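Local coordinates for protein glycoside Hydrolase (Bacteroides uniformis, PDB 5TA0) that binds agarose-derived neoagaro-oligosaccharides in a glycan pocket and, as a family 86 glycoside hydrolase, probably cleaves the agarose chain, at residues G316-A328 and F357-F370. Residues are numbered along the deposited sequence; the frame is centred on the assembly and turned at random.
Sequences GEVKPLMISQYSA and FMERTDNICYAMPF. With GAL (beta-D-galactopyranose), chain C; AAL (3,6-anhydro-alpha-L-galactopyranose), chain B.
Tyr-326 and Phe-357 meet as a T-shaped pair, the edge of Phe-357 directed at the face of Tyr-326 with the ring planes at 82° and the centroids 4.8 Å apart. Phe-357 CE2 sits above the middle of the tyrosine ring, while the opposite face carries a CH-pi contact from Pro-369 CA. What brings the phenol here is its first torsion (chi1 74°), which sets CG between the backbone N and the carbonyl carbon and lays the ring alongside Pro-369. Tyr-326 OH donates to a water whose O lies 2.7 Å away, and the water in turn donates to Ala-367 O. Cutting Tyr-326 back to an alanine here would remove the ring, and is likely to leave the Phe-357 edge without its aromatic face, open a gap beside Pro-369 and take one hydrogen-bond donor from this water.

Phe-357 is engaged a second time, for Ile-323 CD1 makes a CH-pi contact over one face of the Phe-357 ring, 3.9 Å from its centroid, and also touches Ile-364 CD1. Just ahead of the strands, Val-318 CG1 presses on the amide carbon of Asn-363, the two side chains crossing at about a right angle. The backbones are joined as parallel strands: Ile-323 N donates to Tyr-366 O, and Met-368 N reaches Ile-323 O at 2.8 Å, nearly along the C=O axis. A straight bond from Phe-370 N to Tyr-326 O (171°) continues the pairing toward the glycan pocket, where Gln-325 and Phe-370 lie stacked side by side near the bound sugars.

The whole exemplifies a beta-alpha-beta crossover joining the last two strands of the barrel's parallel sheet: helix 340-358, whose end supplies Phe-357, links strands 321-326 and 364-369, with its Met-353 and Leu-354 also against Tyr-326, while Met-300 of helix 298-315 touches Phe-357 and strand 277-285 flanks the other edge of strand 321-326.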
ATOM      1  N   GLY A 316     -17.127  -6.883  12.900  1.00  8.91           N
ATOM      2  CA  GLY A 316     -16.790  -6.447  14.261  1.00  9.32           C
ATOM      3  C   GLY A 316     -15.333  -6.180  14.515  1.00  9.57           C
ATOM      4  O   GLY A 316     -14.942  -6.020  15.677  1.00  9.72           O
ATOM      5  N   GLU A 317     -14.501  -6.099  13.477  0.50  9.30           N
ATOM      6  CA  GLU A 317     -13.076  -5.855  13.664  0.50 10.00           C
ATOM      7  C   GLU A 317     -12.478  -5.387  12.353  0.50  9.81           C
ATOM      8  O   GLU A 317     -12.980  -5.772  11.278  0.50  9.70           O
ATOM      9  CB  GLU A 317     -12.361  -7.130  14.116  0.50 11.01           C
ATOM     10  CG  GLU A 317     -12.232  -8.179  13.021  0.50 12.03           C
ATOM     11  CD  GLU A 317     -11.886  -9.562  13.538  0.50 13.59           C
ATOM     12  OE1 GLU A 317     -11.470  -9.706  14.707  0.50 14.88           O
ATOM     13  OE2 GLU A 317     -12.052 -10.529  12.760  0.50 13.52           O
ATOM     14  N   VAL A 318     -11.399  -4.610  12.442  1.00  9.55           N
ATOM     15  CA  VAL A 318     -10.604  -4.198  11.266  1.00  9.47           C
ATOM     16  C   VAL A 318      -9.657  -5.328  10.923  1.00  9.47           C
ATOM     17  O   VAL A 318      -8.923  -5.819  11.812  1.00 11.43           O
ATOM     18  CB  VAL A 318      -9.793  -2.931  11.529  1.00  9.61           C
ATOM     19  CG1 VAL A 318      -8.849  -2.609  10.367  1.00  9.69           C
ATOM     20  CG2 VAL A 318     -10.718  -1.749  11.780  1.00  9.99           C
ATOM     21  N   LYS A 319      -9.642  -5.721   9.663  0.50  9.23           N
ATOM     22  CA  LYS A 319      -8.774  -6.782   9.178  0.50  9.28           C
ATOM     23  C   LYS A 319      -7.428  -6.187   8.744  0.50  9.05           C
ATOM     24  O   LYS A 319      -7.408  -5.130   8.121  0.50  8.63           O
ATOM     25  CB  LYS A 319      -9.476  -7.400   7.971  0.50 10.09           C
ATOM     26  CG  LYS A 319      -8.884  -8.695   7.482  0.50 10.76           C
ATOM     27  CD  LYS A 319      -9.256  -9.872   8.366  0.50 11.09           C
ATOM     28  CE  LYS A 319     -10.739 -10.211   8.330  0.50 11.55           C
ATOM     29  NZ  LYS A 319     -11.028 -11.468   9.083  0.50 11.23           N
ATOM     30  N   PRO A 320      -6.291  -6.855   9.031  1.00  8.45           N
ATOM     31  CA  PRO A 320      -5.018  -6.325   8.523  1.00  8.36           C
ATOM     32  C   PRO A 320      -5.083  -6.127   7.005  1.00  7.75           C
ATOM     33  O   PRO A 320      -5.632  -6.981   6.307  1.00  7.80           O
ATOM     34  CB  PRO A 320      -3.992  -7.395   8.890  1.00  8.85           C
ATOM     35  CG  PRO A 320      -4.604  -8.150  10.033  1.00  8.93           C
ATOM     36  CD  PRO A 320      -6.098  -8.110   9.793  1.00  8.93           C
ATOM     37  N   LEU A 321      -4.529  -5.021   6.535  1.00  7.59           N
ATOM     38  CA  LEU A 321      -4.582  -4.659   5.118  1.00  7.30           C
ATOM     39  C   LEU A 321      -3.193  -4.770   4.488  1.00  7.05           C
ATOM     40  O   LEU A 321      -2.207  -4.209   5.026  1.00  7.37           O
ATOM     41  CB  LEU A 321      -5.111  -3.240   4.938  1.00  7.59           C
ATOM     42  CG  LEU A 321      -5.268  -2.728   3.497  1.00  7.91           C
ATOM     43  CD1 LEU A 321      -6.337  -3.509   2.747  1.00  8.20           C
ATOM     44  CD2 LEU A 321      -5.593  -1.240   3.480  1.00  8.49           C
ATOM     45  N   MET A 322      -3.121  -5.461   3.364  1.00  6.77           N
ATOM     46  CA  MET A 322      -1.945  -5.544   2.536  1.00  6.52           C
ATOM     47  C   MET A 322      -2.164  -4.726   1.273  1.00  6.67           C
ATOM     48  O   MET A 322      -3.245  -4.760   0.685  1.00  6.51           O
ATOM     49  CB  MET A 322      -1.717  -6.999   2.149  1.00  6.59           C
ATOM     50  CG  MET A 322      -0.678  -7.213   1.062  1.00  6.99           C
ATOM     51  SD  MET A 322      -0.398  -8.951   0.656  1.00  7.41           S
ATOM     52  CE  MET A 322       0.397  -9.493   2.167  1.00  7.90           C
ATOM     53  N   ILE A 323      -1.134  -4.010   0.853  1.00  6.63           N
ATOM     54  CA  ILE A 323      -1.122  -3.336  -0.454  1.00  6.96           C
ATOM     55  C   ILE A 323       0.015  -3.963  -1.242  1.00  6.77           C
ATOM     56  O   ILE A 323       1.167  -3.548  -1.154  1.00  6.92           O
ATOM     57  CB  ILE A 323      -1.045  -1.796  -0.341  1.00  7.88           C
ATOM     58  CG1 ILE A 323      -2.117  -1.248   0.626  1.00  8.72           C
ATOM     59  CG2 ILE A 323      -1.283  -1.164  -1.697  1.00  7.93           C
ATOM     60  CD1 ILE A 323      -1.615  -1.037   2.019  1.00  9.45           C
ATOM     61  N   SER A 324      -0.287  -5.025  -2.013  1.00  6.47           N
ATOM     62  CA  SER A 324       0.790  -5.825  -2.563  1.00  6.62           C
ATOM     63  C   SER A 324       1.406  -5.276  -3.856  1.00  6.46           C
ATOM     64  O   SER A 324       2.427  -5.782  -4.297  1.00  6.81           O
ATOM     65  CB  SER A 324       0.370  -7.265  -2.769  1.00  6.53           C
ATOM     66  OG  SER A 324      -0.799  -7.384  -3.536  1.00  7.12           O
ATOM     67  N   GLN A 325       0.758  -4.270  -4.434  1.00  6.71           N
ATOM     68  CA  GLN A 325       1.310  -3.455  -5.541  1.00  7.10           C
ATOM     69  C   GLN A 325       0.793  -2.037  -5.396  1.00  7.11           C
ATOM     70  O   GLN A 325      -0.420  -1.855  -5.281  1.00  7.45           O
ATOM     71  CB  GLN A 325       0.865  -3.945  -6.917  1.00  7.75           C
ATOM     72  CG  GLN A 325       1.386  -5.319  -7.337  1.00  8.48           C
ATOM     73  CD  GLN A 325       0.835  -5.780  -8.678  1.00  9.92           C
ATOM     74  OE1 GLN A 325       0.435  -4.954  -9.552  1.00 13.07           O
ATOM     75  NE2 GLN A 325       0.825  -7.075  -8.877  1.00 10.59           N
ATOM     76  N   TYR A 326       1.681  -1.055  -5.436  1.00  7.00           N
ATOM     77  CA  TYR A 326       1.249   0.342  -5.478  1.00  7.28           C
ATOM     78  C   TYR A 326       2.288   1.202  -6.155  1.00  7.85           C
ATOM     79  O   TYR A 326       3.451   0.830  -6.235  1.00  7.94           O
ATOM     80  CB  TYR A 326       0.941   0.881  -4.087  1.00  7.10           C
ATOM     81  CG  TYR A 326       2.103   1.197  -3.167  1.00  6.90           C
ATOM     82  CD1 TYR A 326       2.627   2.485  -3.100  1.00  6.83           C
ATOM     83  CD2 TYR A 326       2.621   0.239  -2.290  1.00  7.08           C
ATOM     84  CE1 TYR A 326       3.643   2.817  -2.226  1.00  6.80           C
ATOM     85  CE2 TYR A 326       3.669   0.557  -1.414  1.00  7.07           C
ATOM     86  CZ  TYR A 326       4.140   1.848  -1.360  1.00  6.83           C
ATOM     87  OH  TYR A 326       5.131   2.238  -0.475  1.00  7.41           O
ATOM     88  N   SER A 327       1.803   2.351  -6.604  1.00  8.82           N
ATOM     89  CA  SER A 327       2.551   3.556  -7.055  1.00  9.98           C
ATOM     90  C   SER A 327       1.738   4.203  -8.173  1.00  9.26           C
ATOM     91  O   SER A 327       0.653   4.681  -7.877  1.00 10.10           O
ATOM     92  CB  SER A 327       4.051   3.379  -7.344  1.00 11.12           C
ATOM     93  OG  SER A 327       4.255   2.563  -8.466  1.00 12.29           O
ATOM     94  N   ALA A 328       2.283   4.274  -9.387  1.00  9.24           N
ATOM     95  CA  ALA A 328       1.559   4.878 -10.523  1.00  9.60           C
ATOM     96  C   ALA A 328       1.496   3.887 -11.675  1.00 10.22           C
ATOM     97  O   ALA A 328       2.404   3.059 -11.869  1.00 11.80           O
ATOM     98  CB  ALA A 328       2.255   6.146 -10.986  1.00  9.88           C
ATOM     99  N   PHE A 357       0.389   5.131   4.160  1.00  6.78           N
ATOM    100  CA  PHE A 357       0.355   3.793   4.785  1.00  6.79           C
ATOM    101  C   PHE A 357       1.013   3.816   6.166  1.00  7.26           C
ATOM    102  O   PHE A 357       0.506   3.166   7.094  1.00  7.68           O
ATOM    103  CB  PHE A 357       1.042   2.733   3.922  1.00  6.63           C
ATOM    104  CG  PHE A 357       0.452   2.591   2.530  1.00  6.38           C
ATOM    105  CD1 PHE A 357      -0.938   2.608   2.302  1.00  6.61           C
ATOM    106  CD2 PHE A 357       1.302   2.425   1.458  1.00  6.63           C
ATOM    107  CE1 PHE A 357      -1.455   2.472   1.021  1.00  6.63           C
ATOM    108  CE2 PHE A 357       0.792   2.273   0.204  1.00  6.88           C
ATOM    109  CZ  PHE A 357      -0.574   2.315  -0.022  1.00  6.77           C
ATOM    110  N   MET A 358       2.055   4.617   6.311  1.00  7.13           N
ATOM    111  CA  MET A 358       2.753   4.753   7.612  1.00  7.83           C
ATOM    112  C   MET A 358       1.805   5.314   8.670  1.00  8.64           C
ATOM    113  O   MET A 358       1.923   4.958   9.858  1.00  8.73           O
ATOM    114  CB  MET A 358       3.992   5.631   7.440  1.00  8.13           C
ATOM    115  CG  MET A 358       5.142   4.912   6.751  1.00  8.09           C
ATOM    116  SD  MET A 358       6.393   5.992   5.989  1.00  8.89           S
ATOM    117  CE  MET A 358       7.066   6.778   7.439  1.00  8.55           C
ATOM    118  N   GLU A 359       0.862   6.160   8.276  1.00  8.84           N
ATOM    119  CA  GLU A 359      -0.141   6.679   9.205  1.00 10.51           C
ATOM    120  C   GLU A 359      -1.076   5.615   9.735  1.00 11.04           C
ATOM    121  O   GLU A 359      -1.747   5.890  10.725  1.00 11.80           O
ATOM    122  CB  GLU A 359      -1.011   7.756   8.581  1.00 11.47           C
ATOM    123  CG  GLU A 359      -0.297   9.012   8.221  1.00 12.68           C
ATOM    124  CD  GLU A 359      -1.207  10.012   7.554  1.00 13.87           C
ATOM    125  OE1 GLU A 359      -2.346  10.218   8.036  1.00 14.79           O
ATOM    126  OE2 GLU A 359      -0.761  10.584   6.562  1.00 14.93           O
ATOM    127  N   ARG A 360      -1.185   4.459   9.053  1.00 10.71           N
ATOM    128  CA  ARG A 360      -2.045   3.336   9.486  1.00 11.46           C
ATOM    129  C   ARG A 360      -1.293   2.100   9.767  1.00 11.51           C
ATOM    130  O   ARG A 360      -1.780   0.985   9.555  1.00 12.15           O
ATOM    131  CB  ARG A 360      -2.982   2.911   8.357  1.00 12.74           C
ATOM    132  CG  ARG A 360      -3.823   3.994   7.903  1.00 12.07           C
ATOM    133  CD  ARG A 360      -4.885   3.479   6.945  1.00 11.21           C
ATOM    134  NE  ARG A 360      -5.531   4.661   6.474  1.00 10.11           N
ATOM    135  CZ  ARG A 360      -6.837   4.894   6.418  1.00  9.69           C
ATOM    136  NH1 ARG A 360      -7.737   3.972   6.760  1.00  9.13           N
ATOM    137  NH2 ARG A 360      -7.235   6.071   5.954  1.00 10.21           N
ATOM    138  N   THR A 361      -0.067   2.250  10.237  1.00 11.10           N
ATOM    139  CA  THR A 361       0.813   1.148  10.386  1.00 11.01           C
ATOM    140  C   THR A 361       0.238   0.021  11.260  1.00 10.61           C
ATOM    141  O   THR A 361       0.540  -1.147  11.037  1.00 12.75           O
ATOM    142  CB  THR A 361       2.206   1.634  10.858  1.00 10.32           C
ATOM    143  OG1 THR A 361       3.115   0.539  10.895  1.00 11.10           O
ATOM    144  CG2 THR A 361       2.150   2.313  12.228  1.00 10.27           C
ATOM    145  N   ASP A 362      -0.586   0.355  12.245  1.00  9.93           N
ATOM    146  CA  ASP A 362      -1.200  -0.684  13.076  1.00  9.62           C
ATOM    147  C   ASP A 362      -2.119  -1.643  12.298  1.00 10.06           C
ATOM    148  O   ASP A 362      -2.224  -2.777  12.700  1.00 11.71           O
ATOM    149  CB  ASP A 362      -1.989  -0.060  14.243  1.00  9.64           C
ATOM    150  CG  ASP A 362      -3.118   0.853  13.801  1.00 10.14           C
ATOM    151  OD1 ASP A 362      -3.006   1.529  12.761  1.00 10.53           O
ATOM    152  OD2 ASP A 362      -4.109   0.919  14.556  1.00 11.80           O
ATOM    153  N   ASN A 363      -2.760  -1.167  11.244  1.00 10.01           N
ATOM    154  CA  ASN A 363      -3.693  -1.982  10.434  1.00 11.17           C
ATOM    155  C   ASN A 363      -3.198  -2.254   9.023  1.00 11.27           C
ATOM    156  O   ASN A 363      -3.996  -2.645   8.144  1.00 12.97           O
ATOM    157  CB  ASN A 363      -5.051  -1.289  10.369  1.00 12.43           C
ATOM    158  CG  ASN A 363      -5.780  -1.322  11.698  1.00 13.39           C
ATOM    159  OD1 ASN A 363      -5.788  -2.342  12.391  1.00 16.14           O
ATOM    160  ND2 ASN A 363      -6.427  -0.231  12.026  1.00 16.49           N
ATOM    161  N   ILE A 364      -1.918  -2.046   8.769  1.00  9.78           N
ATOM    162  CA  ILE A 364      -1.293  -2.431   7.502  1.00  9.79           C
ATOM    163  C   ILE A 364      -0.246  -3.491   7.776  1.00  9.00           C
ATOM    164  O   ILE A 364       0.653  -3.283   8.587  1.00 10.06           O
ATOM    165  CB  ILE A 364      -0.717  -1.213   6.742  1.00 10.88           C
ATOM    166  CG1 ILE A 364      -1.927  -0.413   6.226  1.00 12.89           C
ATOM    167  CG2 ILE A 364       0.249  -1.651   5.640  1.00 11.11           C
ATOM    168  CD1 ILE A 364      -1.638   0.758   5.375  1.00 13.47           C
ATOM    169  N   CYS A 365      -0.407  -4.652   7.156  1.00  8.29           N
ATOM    170  CA  CYS A 365       0.527  -5.748   7.406  1.00  8.39           C
ATOM    171  C   CYS A 365       1.701  -5.761   6.439  1.00  8.26           C
ATOM    172  O   CYS A 365       2.711  -6.426   6.679  1.00  9.16           O
ATOM    173  CB  CYS A 365      -0.176  -7.106   7.419  1.00  8.56           C
ATOM    174  SG  CYS A 365      -1.042  -7.589   5.909  1.00  9.69           S
ATOM    175  N   TYR A 366       1.572  -5.070   5.298  1.00  7.44           N
ATOM    176  CA  TYR A 366       2.612  -5.091   4.256  1.00  7.12           C
ATOM    177  C   TYR A 366       2.205  -4.107   3.172  1.00  6.97           C
ATOM    178  O   TYR A 366       1.026  -4.091   2.788  1.00  7.46           O
ATOM    179  CB  TYR A 366       2.671  -6.494   3.612  1.00  7.06           C
ATOM    180  CG  TYR A 366       4.034  -7.095   3.329  1.00  6.84           C
ATOM    181  CD1 TYR A 366       4.238  -8.447   3.489  1.00  6.94           C
ATOM    182  CD2 TYR A 366       5.093  -6.334   2.870  1.00  6.96           C
ATOM    183  CE1 TYR A 366       5.445  -9.038   3.199  1.00  7.10           C
ATOM    184  CE2 TYR A 366       6.322  -6.896   2.597  1.00  7.09           C
ATOM    185  CZ  TYR A 366       6.496  -8.253   2.731  1.00  6.75           C
ATOM    186  OH  TYR A 366       7.735  -8.786   2.410  1.00  7.28           O
ATOM    187  N   ALA A 367       3.121  -3.294   2.686  1.00  6.76           N
ATOM    188  CA  ALA A 367       2.843  -2.408   1.558  1.00  6.88           C
ATOM    189  C   ALA A 367       4.057  -2.495   0.653  1.00  6.55           C
ATOM    190  O   ALA A 367       5.194  -2.251   1.131  1.00  6.83           O
ATOM    191  CB  ALA A 367       2.591  -0.986   2.020  1.00  6.97           C
ATOM    192  N   MET A 368       3.873  -2.851  -0.620  1.00  6.55           N
ATOM    193  CA  MET A 368       4.998  -3.156  -1.506  1.00  6.80           C
ATOM    194  C   MET A 368       4.944  -2.317  -2.769  1.00  6.63           C
ATOM    195  O   MET A 368       4.067  -2.523  -3.623  1.00  6.63           O
ATOM    196  CB  MET A 368       4.995  -4.639  -1.860  1.00  6.76           C
ATOM    197  CG  MET A 368       6.187  -5.163  -2.646  1.00  7.12           C
ATOM    198  SD  MET A 368       6.302  -6.962  -2.601  1.00  8.07           S
ATOM    199  CE  MET A 368       6.861  -7.187  -0.912  1.00  8.34           C
ATOM    200  N   PRO A 369       5.884  -1.366  -2.907  1.00  6.76           N
ATOM    201  CA  PRO A 369       5.924  -0.620  -4.173  1.00  7.07           C
ATOM    202  C   PRO A 369       6.102  -1.567  -5.347  1.00  7.55           C
ATOM    203  O   PRO A 369       6.880  -2.535  -5.267  1.00  7.67           O
ATOM    204  CB  PRO A 369       7.151   0.255  -4.017  1.00  7.65           C
ATOM    205  CG  PRO A 369       7.446   0.330  -2.573  1.00  7.53           C
ATOM    206  CD  PRO A 369       6.952  -0.952  -1.976  1.00  7.03           C
ATOM    207  N   PHE A 370       5.390  -1.328  -6.444  1.00  7.35           N
ATOM    208  CA  PHE A 370       5.521  -2.177  -7.613  1.00  8.15           C
ATOM    209  C   PHE A 370       6.742  -1.770  -8.421  1.00  8.04           C
ATOM    210  O   PHE A 370       6.702  -0.935  -9.313  1.00  8.53           O
ATOM    211  CB  PHE A 370       4.269  -2.264  -8.471  1.00  8.45           C
ATOM    212  CG  PHE A 370       4.388  -3.333  -9.509  1.00  9.20           C
ATOM    213  CD1 PHE A 370       4.629  -4.657  -9.130  1.00  9.94           C
ATOM    214  CD2 PHE A 370       4.366  -3.024 -10.862  1.00  9.50           C
ATOM    215  CE1 PHE A 370       4.774  -5.653 -10.071  1.00 10.68           C
ATOM    216  CE2 PHE A 370       4.491  -4.030 -11.808  1.00 10.20           C
ATOM    217  CZ  PHE A 370       4.719  -5.345 -11.414  1.00 10.36           C
TER
HETATM  218  C1  GAL C   3      -0.734  -4.979 -14.086  1.00 21.92           C
HETATM  219  C2  GAL C   3      -0.530  -6.270 -13.310  1.00 21.69           C
HETATM  220  C3  GAL C   3       0.924  -6.662 -13.119  1.00 21.98           C
HETATM  221  C4  GAL C   3       1.808  -6.287 -14.304  1.00 23.58           C
HETATM  222  C5  GAL C   3       1.540  -4.898 -14.815  1.00 23.51           C
HETATM  223  C6  GAL C   3       2.377  -4.476 -16.037  1.00 24.53           C
HETATM  224  O2  GAL C   3      -1.100  -6.139 -12.015  1.00 20.73           O
HETATM  225  O3  GAL C   3       0.862  -8.090 -12.984  1.00 21.27           O
HETATM  226  O4  GAL C   3       1.562  -7.241 -15.353  1.00 24.18           O
HETATM  227  O5  GAL C   3       0.165  -4.883 -15.195  1.00 23.29           O
HETATM  228  O6  GAL C   3       3.791  -4.430 -15.770  1.00 23.51           O
HETATM  229  C1  AAL B   4       1.831  -8.636 -12.089  1.00 20.10           C
HETATM  230  C2  AAL B   4       1.377 -10.049 -11.668  1.00 20.27           C
HETATM  231  C3  AAL B   4       2.556 -10.972 -11.405  1.00 18.78           C
HETATM  232  C4  AAL B   4       3.499 -10.938 -12.586  1.00 19.38           C
HETATM  233  C5  AAL B   4       4.076  -9.569 -12.412  1.00 19.71           C
HETATM  234  C6  AAL B   4       4.331  -9.529 -10.938  1.00 19.87           C
HETATM  235  O2  AAL B   4       0.583 -10.659 -12.691  1.00 20.69           O
HETATM  236  O3  AAL B   4       3.351 -10.399 -10.361  1.00 19.35           O
HETATM  237  O4  AAL B   4       4.538 -11.919 -12.387  1.00 19.76           O
HETATM  238  O5  AAL B   4       3.108  -8.565 -12.730  1.00 19.87           O
HETATM  239  O   HOH W   1      -5.975  -5.066  11.915  1.00 28.71           O
HETATM  240  O   HOH W   2       4.552  -4.646  -5.615  1.00  8.40           O
HETATM  241  O   HOH W   3       5.865   0.415   1.319  1.00  7.67           O
HETATM  242  O   HOH W   4       7.256   1.823  -8.809  1.00 18.61           O